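Local coordinates for protein arginase (RocF) (Helicobacter pylori, PDB 4G3H) that probably hydrolyses L-arginine to urea and L-ornithine, using two manganese ions per subunit, at residues M139-V144 with W159-C163. Numbering follows the deposited sequence.
Sequences MVLNRV and WQKLC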
# COMPACT_ATOMS: atom_id res chain seq x y z
N MET A 139 -12.26 -3.31 3.37
CA MET A 139 -12.37 -4.77 3.38
C MET A 139 -11.49 -5.36 4.47
O MET A 139 -11.82 -6.38 5.07
CB MET A 139 -11.96 -5.33 2.02
CG MET A 139 -12.80 -4.81 0.87
SD MET A 139 -12.22 -5.46 -0.70
CE MET A 139 -12.46 -7.19 -0.40
N VAL A 140 -10.35 -4.72 4.72
CA VAL A 140 -9.44 -5.18 5.76
C VAL A 140 -10.09 -4.94 7.12
O VAL A 140 -9.94 -5.75 8.04
CB VAL A 140 -8.09 -4.43 5.71
CG1 VAL A 140 -7.33 -4.62 7.02
CG2 VAL A 140 -7.25 -4.96 4.55
N LEU A 141 -10.82 -3.84 7.23
CA LEU A 141 -11.49 -3.46 8.48
C LEU A 141 -12.90 -4.02 8.62
O LEU A 141 -13.55 -3.84 9.65
CB LEU A 141 -11.55 -1.94 8.59
CG LEU A 141 -10.23 -1.19 8.73
CD1 LEU A 141 -10.51 0.31 8.68
CD2 LEU A 141 -9.55 -1.56 10.04
N ASN A 142 -13.39 -4.70 7.58
CA ASN A 142 -14.73 -5.27 7.61
C ASN A 142 -15.85 -4.24 7.72
O ASN A 142 -16.86 -4.48 8.37
CB ASN A 142 -14.87 -6.27 8.75
CG ASN A 142 -14.59 -7.69 8.31
OD1 ASN A 142 -13.44 -8.06 8.09
ND2 ASN A 142 -15.64 -8.48 8.16
N ARG A 143 -15.64 -3.08 7.10
CA ARG A 143 -16.65 -2.02 7.11
C ARG A 143 -17.00 -1.72 5.67
O ARG A 143 -16.99 -0.57 5.24
CB ARG A 143 -16.10 -0.77 7.81
CG ARG A 143 -15.85 -0.95 9.30
CD ARG A 143 -17.10 -1.46 10.00
NE ARG A 143 -18.23 -0.53 9.87
CZ ARG A 143 -18.35 0.61 10.54
NH1 ARG A 143 -17.42 0.98 11.41
NH2 ARG A 143 -19.41 1.39 10.33
N VAL A 144 -17.32 -2.77 4.92
CA VAL A 144 -17.66 -2.66 3.51
C VAL A 144 -18.86 -1.75 3.21
O VAL A 144 -18.82 -0.99 2.24
CB VAL A 144 -17.93 -4.06 2.91
CG1 VAL A 144 -18.31 -3.94 1.45
CG2 VAL A 144 -16.68 -4.93 3.06
N TRP A 159 -19.59 -10.93 1.02
CA TRP A 159 -18.57 -10.00 1.49
C TRP A 159 -17.81 -10.54 2.70
O TRP A 159 -16.59 -10.37 2.79
CB TRP A 159 -19.19 -8.65 1.84
CG TRP A 159 -19.38 -7.80 0.64
CD1 TRP A 159 -20.54 -7.60 -0.05
CD2 TRP A 159 -18.37 -7.05 -0.04
NE1 TRP A 159 -20.31 -6.78 -1.13
CE2 TRP A 159 -18.98 -6.42 -1.15
CE3 TRP A 159 -16.99 -6.85 0.18
CZ2 TRP A 159 -18.27 -5.61 -2.04
CZ3 TRP A 159 -16.29 -6.04 -0.71
CH2 TRP A 159 -16.93 -5.43 -1.80
N GLN A 160 -18.52 -11.18 3.61
CA GLN A 160 -17.88 -11.74 4.80
C GLN A 160 -16.93 -12.82 4.33
O GLN A 160 -15.86 -13.01 4.90
CB GLN A 160 -18.93 -12.33 5.74
CG GLN A 160 -18.37 -12.87 7.06
CD GLN A 160 -17.69 -14.22 6.92
OE1 GLN A 160 -16.98 -14.67 7.82
NE2 GLN A 160 -17.92 -14.89 5.80
N LYS A 161 -17.32 -13.53 3.28
CA LYS A 161 -16.50 -14.60 2.71
C LYS A 161 -15.21 -13.99 2.17
O LYS A 161 -14.11 -14.47 2.45
CB LYS A 161 -17.27 -15.29 1.58
CG LYS A 161 -16.57 -16.51 0.98
CD LYS A 161 -16.99 -16.75 -0.47
CE LYS A 161 -18.48 -17.03 -0.63
NZ LYS A 161 -18.86 -17.18 -2.07
N LEU A 162 -15.35 -12.91 1.41
CA LEU A 162 -14.23 -12.21 0.80
C LEU A 162 -13.29 -11.55 1.81
O LEU A 162 -12.08 -11.81 1.80
CB LEU A 162 -14.77 -11.17 -0.19
CG LEU A 162 -13.77 -10.24 -0.88
CD1 LEU A 162 -12.76 -11.06 -1.66
CD2 LEU A 162 -14.52 -9.29 -1.80
N CYS A 163 -13.83 -10.69 2.67
CA CYS A 163 -13.05 -9.98 3.69
C CYS A 163 -12.33 -10.98 4.57
O CYS A 163 -11.37 -10.65 5.27
CB CYS A 163 -13.95 -9.13 4.57
SG CYS A 163 -14.78 -7.81 3.71
O HOH W 1 -10.48 -8.60 6.96
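The end of helix 136-140 and the turn after it pack on residues 159-163 of helix 153-163. No direct hydrogen bond links them. With chi angles m, t, p, the Met-139 side chain, whose CA-CB points sideways, brings CE to 3.3 Å from Leu-162 CD2 and 4.0 Å from Trp-159 CZ3, while its SD sits at the edge of the six-membered ring, a Met-aromatic contact. Asn-142, the first residue past the helix to leave helical phi/psi, has positive phi. The chain turns here, and CA-CB of Val-144 points toward the second helix. With chi1 t, Val-144 puts CG1 over the Trp-159 ring, 3.4 Å from CE3, as a CH-pi contact. Its CG2 is 3.5 Å from Cys-163 SG. Cys-163 SG also lies 4.1 Å from Met-139 CB. Water 1 lies between the backbones, within hydrogen-bonding reach of Val-140 O (3.1 Å) and Cys-163 O (2.8 Å). In this alpha/beta arginase fold, Phe-95 of helix 94-104 touches Met-139 and Leu-162, and Leu-162 also packs on helix 59-78. In sequence both segments connect strands 110-115 and 179-182, neighbours in the parallel sheet.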